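Long-range contacts in FHA domain-containing protein FhaA (PDB 3PO8), which regulates cell growth and peptidoglycan synthesis by binding MviN, and whose FHA domain, the part in this chain, engages phosphorylated MviN and PknB: residues T40-E48 / A59-T67; I49-D60 / V74-I85. All coordinates share one frame; numbering follows the deposited sequence.

Interaction 1 (T40-E48 / A59-T67); sequences TGVSRRHLE and ADLNSTNGT. With PO4 (phosphate ion), chain B.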
loop_
_atom_site.group_PDB
_atom_site.type_symbol
_atom_site.label_atom_id
_atom_site.label_comp_id
_atom_site.label_asym_id
_atom_site.label_seq_id
_atom_site.Cartn_x
_atom_site.Cartn_y
_atom_site.Cartn_z
ATOM N N THR A 40 -2.324 14.002 -6.492
ATOM C CA THR A 40 -3.717 14.389 -6.660
ATOM C C THR A 40 -4.547 13.308 -7.341
ATOM O O THR A 40 -5.774 13.371 -7.336
ATOM C CB THR A 40 -3.859 15.705 -7.444
ATOM O OG1 THR A 40 -3.189 15.583 -8.705
ATOM C CG2 THR A 40 -3.270 16.849 -6.627
ATOM N N GLY A 41 -3.873 12.307 -7.899
ATOM C CA GLY A 41 -4.577 11.185 -8.503
ATOM C C GLY A 41 -4.951 10.109 -7.497
ATOM O O GLY A 41 -5.658 9.172 -7.845
ATOM N N VAL A 42 -4.486 10.254 -6.251
ATOM C CA VAL A 42 -4.721 9.317 -5.168
ATOM C C VAL A 42 -5.871 9.859 -4.326
ATOM O O VAL A 42 -5.875 11.035 -3.952
ATOM C CB VAL A 42 -3.446 9.171 -4.316
ATOM C CG1 VAL A 42 -3.702 8.345 -3.032
ATOM C CG2 VAL A 42 -2.373 8.568 -5.174
ATOM N N SER A 43 -6.831 9.011 -4.014
ATOM C CA SER A 43 -8.005 9.419 -3.239
ATOM C C SER A 43 -7.605 9.710 -1.792
ATOM O O SER A 43 -6.547 9.289 -1.333
ATOM C CB SER A 43 -9.103 8.363 -3.304
ATOM O OG SER A 43 -9.638 8.323 -4.601
ATOM N N ARG A 44 -8.446 10.451 -1.078
ATOM C CA ARG A 44 -8.152 10.807 0.316
ATOM C C ARG A 44 -7.906 9.527 1.135
ATOM O O ARG A 44 -6.950 9.433 1.895
ATOM C CB ARG A 44 -9.274 11.658 0.903
ATOM C CG ARG A 44 -9.214 13.077 0.414
ATOM C CD ARG A 44 -10.503 13.793 0.715
ATOM N NE ARG A 44 -11.494 13.547 -0.334
ATOM C CZ ARG A 44 -12.793 13.818 -0.224
ATOM N NH1 ARG A 44 -13.288 14.344 0.896
ATOM N NH2 ARG A 44 -13.611 13.562 -1.242
ATOM N N ARG A 45 -8.791 8.555 0.980
ATOM C CA ARG A 45 -8.590 7.202 1.529
ATOM C C ARG A 45 -8.678 6.264 0.338
ATOM O O ARG A 45 -9.759 6.004 -0.184
ATOM C CB ARG A 45 -9.667 6.878 2.556
ATOM C CG ARG A 45 -9.661 7.847 3.718
ATOM C CD ARG A 45 -10.773 7.518 4.725
ATOM N NE ARG A 45 -10.321 6.493 5.656
ATOM C CZ ARG A 45 -11.061 5.937 6.615
ATOM N NH1 ARG A 45 -12.333 6.286 6.797
ATOM N NH2 ARG A 45 -10.518 5.019 7.402
ATOM N N HIS A 46 -7.528 5.815 -0.150
ATOM C CA HIS A 46 -7.464 5.165 -1.448
ATOM C C HIS A 46 -7.493 3.657 -1.377
ATOM O O HIS A 46 -8.227 3.003 -2.127
ATOM C CB HIS A 46 -6.229 5.632 -2.200
ATOM C CG HIS A 46 -6.216 5.255 -3.647
ATOM N ND1 HIS A 46 -6.372 6.188 -4.646
ATOM C CD2 HIS A 46 -5.999 4.071 -4.263
ATOM C CE1 HIS A 46 -6.289 5.587 -5.817
ATOM N NE2 HIS A 46 -6.064 4.297 -5.616
ATOM N N LEU A 47 -6.652 3.091 -0.520
ATOM C CA LEU A 47 -6.660 1.674 -0.304
ATOM C C LEU A 47 -6.320 1.408 1.133
ATOM O O LEU A 47 -5.775 2.267 1.816
ATOM C CB LEU A 47 -5.724 0.933 -1.269
ATOM C CG LEU A 47 -4.240 1.255 -1.167
ATOM C CD1 LEU A 47 -3.550 0.401 -0.093
ATOM C CD2 LEU A 47 -3.509 1.022 -2.494
ATOM N N GLU A 48 -6.674 0.209 1.593
ATOM C CA GLU A 48 -6.278 -0.271 2.890
ATOM C C GLU A 48 -5.465 -1.519 2.736
ATOM O O GLU A 48 -5.700 -2.301 1.836
ATOM C CB GLU A 48 -7.506 -0.524 3.763
ATOM C CG GLU A 48 -8.259 -1.782 3.555
ATOM C CD GLU A 48 -9.208 -2.133 4.728
ATOM O OE1 GLU A 48 -8.994 -1.701 5.904
ATOM O OE2 GLU A 48 -10.164 -2.870 4.436
ATOM N N ALA A 59 -7.013 -3.811 -0.154
ATOM C CA ALA A 59 -8.351 -3.548 -0.666
ATOM C C ALA A 59 -8.445 -2.119 -1.180
ATOM O O ALA A 59 -8.149 -1.171 -0.445
ATOM C CB ALA A 59 -9.386 -3.780 0.416
ATOM N N ASP A 60 -8.862 -1.936 -2.429
ATOM C CA ASP A 60 -9.166 -0.632 -2.952
ATOM C C ASP A 60 -10.405 -0.121 -2.249
ATOM O O ASP A 60 -11.361 -0.862 -2.089
ATOM C CB ASP A 60 -9.419 -0.719 -4.454
ATOM C CG ASP A 60 -9.721 0.636 -5.053
ATOM O OD1 ASP A 60 -10.915 0.993 -5.132
ATOM O OD2 ASP A 60 -8.766 1.364 -5.404
ATOM N N LEU A 61 -10.387 1.129 -1.814
ATOM C CA LEU A 61 -11.502 1.708 -1.051
ATOM C C LEU A 61 -12.395 2.535 -1.945
ATOM O O LEU A 61 -12.600 3.719 -1.681
ATOM C CB LEU A 61 -10.972 2.559 0.107
ATOM C CG LEU A 61 -10.174 1.811 1.167
ATOM C CD1 LEU A 61 -9.543 2.734 2.175
ATOM C CD2 LEU A 61 -11.087 0.792 1.861
ATOM N N ASN A 62 -12.898 1.912 -3.014
ATOM C CA ASN A 62 -13.762 2.589 -3.976
ATOM C C ASN A 62 -13.106 3.880 -4.437
ATOM O O ASN A 62 -13.743 4.947 -4.490
ATOM C CB ASN A 62 -15.126 2.859 -3.342
ATOM C CG ASN A 62 -16.155 3.307 -4.352
ATOM O OD1 ASN A 62 -16.042 3.016 -5.549
ATOM N ND2 ASN A 62 -17.175 4.009 -3.877
ATOM N N SER A 63 -11.825 3.786 -4.781
ATOM C CA SER A 63 -11.058 4.972 -5.150
ATOM C C SER A 63 -11.527 5.495 -6.494
ATOM O O SER A 63 -12.096 4.764 -7.308
ATOM C CB SER A 63 -9.567 4.661 -5.185
ATOM O OG SER A 63 -9.259 3.852 -6.302
ATOM N N THR A 64 -11.299 6.776 -6.730
ATOM C CA THR A 64 -11.746 7.397 -7.971
ATOM C C THR A 64 -10.996 6.780 -9.157
ATOM O O THR A 64 -11.597 6.437 -10.162
ATOM C CB THR A 64 -11.527 8.896 -7.886
ATOM O OG1 THR A 64 -12.335 9.432 -6.825
ATOM C CG2 THR A 64 -11.860 9.583 -9.212
ATOM N N ASN A 65 -9.684 6.614 -9.024
ATOM C CA ASN A 65 -8.838 6.178 -10.156
ATOM C C ASN A 65 -8.420 4.713 -10.140
ATOM O O ASN A 65 -7.786 4.243 -11.076
ATOM C CB ASN A 65 -7.625 7.094 -10.286
ATOM C CG ASN A 65 -8.019 8.495 -10.712
ATOM O OD1 ASN A 65 -8.896 8.665 -11.541
ATOM N ND2 ASN A 65 -7.358 9.500 -10.168
ATOM N N GLY A 66 -8.779 4.010 -9.083
ATOM C CA GLY A 66 -8.435 2.595 -8.938
ATOM C C GLY A 66 -7.027 2.308 -8.464
ATOM O O GLY A 66 -6.212 3.201 -8.300
ATOM N N THR A 67 -6.780 1.025 -8.273
ATOM C CA THR A 67 -5.504 0.525 -7.797
ATOM C C THR A 67 -5.117 -0.651 -8.672
ATOM O O THR A 67 -5.959 -1.444 -9.052
ATOM C CB THR A 67 -5.597 0.074 -6.314
ATOM O OG1 THR A 67 -6.015 1.176 -5.509
ATOM C CG2 THR A 67 -4.277 -0.452 -5.799
HETATM P P PO4 B . -11.577 11.076 -3.591
HETATM O O1 PO4 B . -12.538 10.046 -3.040
HETATM O O2 PO4 B . -12.417 12.294 -3.954
HETATM O O3 PO4 B . -10.629 11.428 -2.474
HETATM O O4 PO4 B . -10.905 10.572 -4.840
HETATM O O HOH W 1 -8.173 7.989 -6.991
HETATM O O HOH W 2 -12.325 6.188 -0.599
#
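Ser43 OG has three partners: it accepts the backbone N of Thr64 at 3.1 Å in a nearly straight bond (174°), accepts from a water that also bridges Gly41 O and Asn65 N, and donates to O4 of a phosphate ion at 2.6 Å. Thr64 OG1 gives a second bond to that same O4, 2.7 Å away, so both segments meet on one phosphate oxygen. Arg44 adds its backbone N and its NE on O3, and a bend at chi3 (-85°) brings NH2 onto O2. FHA domains read phosphothreonine with these loops, and the ion probably marks where the peptide's phosphate binds.

Behind this first shell, His46 ties the loops together. Ser63 CB lies over the centre of its ring, 3.4 Å from the centroid, in a CH-pi contact. In the ring plane, ND1 accepts Ser43 N at 2.9 Å and positions the serine, while NE2 donates to Gly66 O at 2.9 Å, from well above that carbonyl's plane. Asp60 OD2 takes Ser63 OG on its syn lone pair and Thr67 OG1 on its anti one, bracing the second loop.

Both loops grow from the antiparallel hairpin of strands 47-51 and 56-60. His46 and Leu47 form a classic beta bulge against Ile27 of strand 23-28, and Leu47 and Thr67 pack on Ile85 of strand 84-87 in the other sheet.

Interaction 2 (I49-D60 / V74-I85); sequences IRWDGQVALLAD and VQEWQLADGDVI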
loop_
_atom_site.group_PDB
_atom_site.type_symbol
_atom_site.label_atom_id
_atom_site.label_comp_id
_atom_site.label_asym_id
_atom_site.label_seq_id
_atom_site.Cartn_x
_atom_site.Cartn_y
_atom_site.Cartn_z
ATOM N N ILE A 49 -4.492 -1.699 3.611
ATOM C CA ILE A 49 -3.784 -2.963 3.720
ATOM C C ILE A 49 -4.023 -3.459 5.128
ATOM O O ILE A 49 -3.697 -2.773 6.097
ATOM C CB ILE A 49 -2.297 -2.878 3.421
ATOM C CG1 ILE A 49 -2.087 -2.412 1.977
ATOM C CG2 ILE A 49 -1.656 -4.244 3.601
ATOM C CD1 ILE A 49 -0.674 -2.009 1.579
ATOM N N ARG A 50 -4.609 -4.645 5.225
ATOM C CA ARG A 50 -4.913 -5.294 6.488
ATOM C C ARG A 50 -3.830 -6.300 6.804
ATOM O O ARG A 50 -3.567 -7.162 5.994
ATOM C CB ARG A 50 -6.276 -5.948 6.391
ATOM C CG ARG A 50 -7.358 -4.888 6.131
ATOM C CD ARG A 50 -8.782 -5.386 6.305
ATOM N NE ARG A 50 -9.053 -6.578 5.528
ATOM C CZ ARG A 50 -9.628 -6.608 4.325
ATOM N NH1 ARG A 50 -9.992 -5.504 3.706
ATOM N NH2 ARG A 50 -9.820 -7.773 3.728
ATOM N N TRP A 51 -3.214 -6.172 7.975
ATOM C CA TRP A 51 -2.067 -6.993 8.340
ATOM C C TRP A 51 -2.294 -7.679 9.679
ATOM O O TRP A 51 -2.651 -7.036 10.646
ATOM C CB TRP A 51 -0.847 -6.081 8.431
ATOM C CG TRP A 51 0.430 -6.725 8.864
ATOM C CD1 TRP A 51 1.176 -6.377 9.948
ATOM C CD2 TRP A 51 1.142 -7.782 8.210
ATOM N NE1 TRP A 51 2.295 -7.163 10.017
ATOM C CE2 TRP A 51 2.308 -8.017 8.950
ATOM C CE3 TRP A 51 0.902 -8.563 7.067
ATOM C CZ2 TRP A 51 3.217 -9.009 8.602
ATOM C CZ3 TRP A 51 1.826 -9.526 6.703
ATOM C CH2 TRP A 51 2.968 -9.745 7.478
ATOM N N ASP A 52 -2.057 -8.982 9.744
ATOM C CA ASP A 52 -2.199 -9.706 11.011
ATOM C C ASP A 52 -0.886 -10.339 11.436
ATOM O O ASP A 52 -0.892 -11.295 12.210
ATOM C CB ASP A 52 -3.239 -10.805 10.871
ATOM C CG ASP A 52 -2.734 -11.971 10.034
ATOM O OD1 ASP A 52 -1.791 -11.758 9.231
ATOM O OD2 ASP A 52 -3.278 -13.093 10.176
ATOM N N GLY A 53 0.235 -9.838 10.937
ATOM C CA GLY A 53 1.546 -10.440 11.197
ATOM C C GLY A 53 1.969 -11.588 10.287
ATOM O O GLY A 53 3.104 -12.081 10.374
ATOM N N GLN A 54 1.076 -12.025 9.415
ATOM C CA GLN A 54 1.342 -13.137 8.532
ATOM C C GLN A 54 0.941 -12.841 7.094
ATOM O O GLN A 54 1.715 -13.076 6.177
ATOM C CB GLN A 54 0.567 -14.358 9.002
ATOM C CG GLN A 54 1.053 -14.920 10.319
ATOM C CD GLN A 54 2.245 -15.846 10.154
ATOM O OE1 GLN A 54 3.329 -15.424 9.732
ATOM N NE2 GLN A 54 2.053 -17.121 10.499
ATOM N N VAL A 55 -0.285 -12.346 6.927
ATOM C CA VAL A 55 -0.900 -12.113 5.629
ATOM C C VAL A 55 -1.269 -10.650 5.487
ATOM O O VAL A 55 -1.853 -10.085 6.402
ATOM C CB VAL A 55 -2.185 -12.962 5.509
ATOM C CG1 VAL A 55 -3.005 -12.581 4.254
ATOM C CG2 VAL A 55 -1.822 -14.450 5.524
ATOM N N ALA A 56 -0.903 -10.036 4.353
ATOM C CA ALA A 56 -1.251 -8.668 4.041
ATOM C C ALA A 56 -2.281 -8.676 2.943
ATOM O O ALA A 56 -1.996 -9.103 1.834
ATOM C CB ALA A 56 -0.010 -7.906 3.580
ATOM N N LEU A 57 -3.483 -8.210 3.261
ATOM C CA LEU A 57 -4.585 -8.120 2.310
ATOM C C LEU A 57 -4.822 -6.674 1.929
ATOM O O LEU A 57 -5.150 -5.824 2.776
ATOM C CB LEU A 57 -5.856 -8.694 2.901
ATOM C CG LEU A 57 -5.786 -10.142 3.311
ATOM C CD1 LEU A 57 -7.124 -10.504 3.899
ATOM C CD2 LEU A 57 -5.470 -11.032 2.130
ATOM N N LEU A 58 -4.680 -6.383 0.655
ATOM C CA LEU A 58 -4.937 -5.061 0.114
ATOM C C LEU A 58 -6.371 -4.938 -0.386
ATOM O O LEU A 58 -6.890 -5.836 -1.017
ATOM C CB LEU A 58 -3.942 -4.774 -1.019
ATOM C CG LEU A 58 -4.088 -3.442 -1.755
ATOM C CD1 LEU A 58 -2.695 -2.953 -2.196
ATOM C CD2 LEU A 58 -5.056 -3.540 -2.933
ATOM N N ALA A 59 -7.013 -3.811 -0.154
ATOM C CA ALA A 59 -8.351 -3.548 -0.666
ATOM C C ALA A 59 -8.445 -2.119 -1.180
ATOM O O ALA A 59 -8.149 -1.171 -0.445
ATOM C CB ALA A 59 -9.386 -3.780 0.416
ATOM N N ASP A 60 -8.862 -1.936 -2.429
ATOM C CA ASP A 60 -9.166 -0.632 -2.952
ATOM C C ASP A 60 -10.405 -0.121 -2.249
ATOM O O ASP A 60 -11.361 -0.862 -2.089
ATOM C CB ASP A 60 -9.419 -0.719 -4.454
ATOM C CG ASP A 60 -9.721 0.636 -5.053
ATOM O OD1 ASP A 60 -10.915 0.993 -5.132
ATOM O OD2 ASP A 60 -8.766 1.364 -5.404
ATOM N N VAL A 74 -7.259 -4.314 -9.292
ATOM C CA VAL A 74 -7.654 -5.042 -8.101
ATOM C C VAL A 74 -8.815 -4.407 -7.352
ATOM O O VAL A 74 -9.028 -3.185 -7.376
ATOM C CB VAL A 74 -6.460 -5.251 -7.141
ATOM C CG1 VAL A 74 -5.313 -5.980 -7.857
ATOM C CG2 VAL A 74 -5.986 -3.953 -6.557
ATOM N N GLN A 75 -9.601 -5.285 -6.731
ATOM C CA GLN A 75 -10.463 -4.881 -5.627
ATOM C C GLN A 75 -9.678 -5.312 -4.397
ATOM O O GLN A 75 -8.960 -4.482 -3.825
ATOM C CB GLN A 75 -11.850 -5.517 -5.717
ATOM C CG GLN A 75 -12.749 -5.136 -4.585
ATOM C CD GLN A 75 -12.839 -3.639 -4.376
ATOM O OE1 GLN A 75 -13.160 -2.896 -5.307
ATOM N NE2 GLN A 75 -12.553 -3.187 -3.154
ATOM N N GLU A 76 -9.765 -6.581 -3.991
ATOM C CA GLU A 76 -8.862 -7.129 -2.976
ATOM C C GLU A 76 -7.760 -8.000 -3.556
ATOM O O GLU A 76 -7.904 -8.624 -4.590
ATOM C CB GLU A 76 -9.613 -7.874 -1.878
ATOM C CG GLU A 76 -10.630 -6.999 -1.185
ATOM C CD GLU A 76 -10.874 -7.312 0.293
ATOM O OE1 GLU A 76 -10.264 -8.259 0.850
ATOM O OE2 GLU A 76 -11.693 -6.576 0.900
ATOM N N TRP A 77 -6.630 -8.036 -2.882
ATOM C CA TRP A 77 -5.434 -8.720 -3.370
ATOM C C TRP A 77 -4.597 -9.163 -2.201
ATOM O O TRP A 77 -4.420 -8.395 -1.269
ATOM C CB TRP A 77 -4.643 -7.762 -4.246
ATOM C CG TRP A 77 -3.374 -8.297 -4.807
ATOM C CD1 TRP A 77 -2.179 -8.381 -4.178
ATOM C CD2 TRP A 77 -3.179 -8.837 -6.113
ATOM N NE1 TRP A 77 -1.237 -8.929 -5.010
ATOM C CE2 TRP A 77 -1.828 -9.229 -6.204
ATOM C CE3 TRP A 77 -4.012 -9.029 -7.216
ATOM C CZ2 TRP A 77 -1.293 -9.768 -7.366
ATOM C CZ3 TRP A 77 -3.476 -9.578 -8.356
ATOM C CH2 TRP A 77 -2.132 -9.941 -8.417
ATOM N N GLN A 78 -4.098 -10.390 -2.212
ATOM C CA GLN A 78 -3.187 -10.829 -1.174
ATOM C C GLN A 78 -1.773 -10.540 -1.618
ATOM O O GLN A 78 -1.342 -11.068 -2.636
ATOM C CB GLN A 78 -3.371 -12.302 -0.881
ATOM C CG GLN A 78 -2.466 -12.779 0.239
ATOM C CD GLN A 78 -2.771 -14.138 0.725
ATOM O OE1 GLN A 78 -3.940 -14.484 0.911
ATOM N NE2 GLN A 78 -1.728 -14.920 0.996
ATOM N N LEU A 79 -1.077 -9.689 -0.872
ATOM C CA LEU A 79 0.218 -9.205 -1.283
ATOM C C LEU A 79 1.275 -10.272 -1.060
ATOM O O LEU A 79 1.198 -11.067 -0.117
ATOM C CB LEU A 79 0.569 -7.923 -0.529
ATOM C CG LEU A 79 -0.202 -6.672 -0.897
ATOM C CD1 LEU A 79 -0.010 -5.626 0.132
ATOM C CD2 LEU A 79 0.232 -6.114 -2.266
ATOM N N ALA A 80 2.278 -10.247 -1.925
ATOM C CA ALA A 80 3.489 -11.062 -1.809
ATOM C C ALA A 80 4.705 -10.169 -1.945
ATOM O O ALA A 80 4.653 -9.105 -2.544
ATOM C CB ALA A 80 3.545 -12.125 -2.895
ATOM N N ASP A 81 5.835 -10.664 -1.431
ATOM C CA ASP A 81 7.095 -9.960 -1.550
ATOM C C ASP A 81 7.350 -9.611 -3.020
ATOM O O ASP A 81 7.186 -10.466 -3.913
ATOM C CB ASP A 81 8.197 -10.865 -1.007
ATOM C CG ASP A 81 9.551 -10.216 -1.003
ATOM O OD1 ASP A 81 9.733 -9.157 -0.404
ATOM O OD2 ASP A 81 10.478 -10.820 -1.577
ATOM N N GLY A 82 7.684 -8.343 -3.274
ATOM C CA GLY A 82 8.002 -7.871 -4.596
ATOM C C GLY A 82 6.853 -7.278 -5.370
ATOM O O GLY A 82 7.065 -6.785 -6.478
ATOM N N ASP A 83 5.649 -7.344 -4.815
ATOM C CA ASP A 83 4.508 -6.748 -5.512
ATOM C C ASP A 83 4.685 -5.257 -5.638
ATOM O O ASP A 83 5.271 -4.611 -4.767
ATOM C CB ASP A 83 3.196 -7.055 -4.800
ATOM C CG ASP A 83 2.702 -8.487 -5.037
ATOM O OD1 ASP A 83 3.283 -9.244 -5.857
ATOM O OD2 ASP A 83 1.675 -8.858 -4.408
ATOM N N VAL A 84 4.209 -4.722 -6.751
ATOM C CA VAL A 84 4.276 -3.295 -7.000
ATOM C C VAL A 84 2.864 -2.755 -7.119
ATOM O O VAL A 84 2.077 -3.161 -8.003
ATOM C CB VAL A 84 5.127 -2.953 -8.234
ATOM C CG1 VAL A 84 5.157 -1.457 -8.448
ATOM C CG2 VAL A 84 6.556 -3.479 -8.026
ATOM N N ILE A 85 2.528 -1.889 -6.164
ATOM C CA ILE A 85 1.200 -1.251 -6.133
ATOM C C ILE A 85 1.249 0.063 -6.892
ATOM O O ILE A 85 2.140 0.856 -6.660
ATOM C CB ILE A 85 0.748 -0.972 -4.687
ATOM C CG1 ILE A 85 0.793 -2.249 -3.848
ATOM C CG2 ILE A 85 -0.653 -0.331 -4.712
ATOM C CD1 ILE A 85 0.852 -1.938 -2.381
HETATM O O HOH W 3 0.518 -11.607 2.476
#
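Leu58 and Trp77 form the central hydrogen-bonded pair where strand 56-60 meets strand 76-78, the antiparallel edge strand of one sheet of the FHA beta sandwich. Leu58 N reaches Trp77 O at 2.8 Å, Trp77 N returns to Leu58 O, and Leu79 N and Asp60 N carry the pairing on to Ala56 O and Gln75 O. The short strand axes run 160° apart.

The tight side faces the sandwich interior. The Leu58 side chain forks there: CD1 meets Ile85 CD1 tip to tip at 3.7 Å, reaching strand 84-87 of the opposite sheet, while CD2 touches Val74 CG2 at 3.8 Å, the two side chains crossing at about a right angle. Leu79 CD1 fills in beside them, 4.0 Å from Ile49 CD1 and close to Ala56 CB as well, and Val94 of strand 90-98 packs on Leu79 from beyond.

The other face of the sheet is looser and polar. Arg50 crosses over to Glu76 with NH2 3.0 Å from OE1 in a salt bridge; the guanidinium and carboxylate planes are turned 53° apart, and the second bond, NH1 to OE2, is weak. NH1 is also shared with Glu48, in a second salt bridge. Next to this pair, Leu57 CD2 rests on CB and CG of the exposed Gln78, and Val55 CG1 touches its carboxamide. Just before strand 76-78, Gln75 folds back at chi2 (52°), bringing NE2 onto a lone pair of Asp60 O at 2.8 Å.

Past Leu79 the chain enters a type II turn from Ala80 to Asp83, where Asp83 OD2 is gripped from opposite faces of its carboxylate, by Trp77 NE1 at 3.0 Å and by Ala80 N.

The two interactions divide one hairpin between them. Strands 47-51 and 56-60 serve both, with Ala59 and Asp60 common to the two contacts: interaction 1 takes the end that opens into the phosphate-binding loops, interaction 2 the body and its edge strand. Their centres lie 14 Å apart. Interaction 1 is mainly polar, with side chains bonding to backbone and to the ion at the rim of the domain. Interaction 2 sets regular strand pairing over an apolar core, with the Arg50-Glu76 salt bridge on the outer face. They meet in the interior, where Leu47 CD1 packs on Leu58 CD1 at 4.0 Å and Thr67 CG2 on Ile85 CG2 at 3.8 Å.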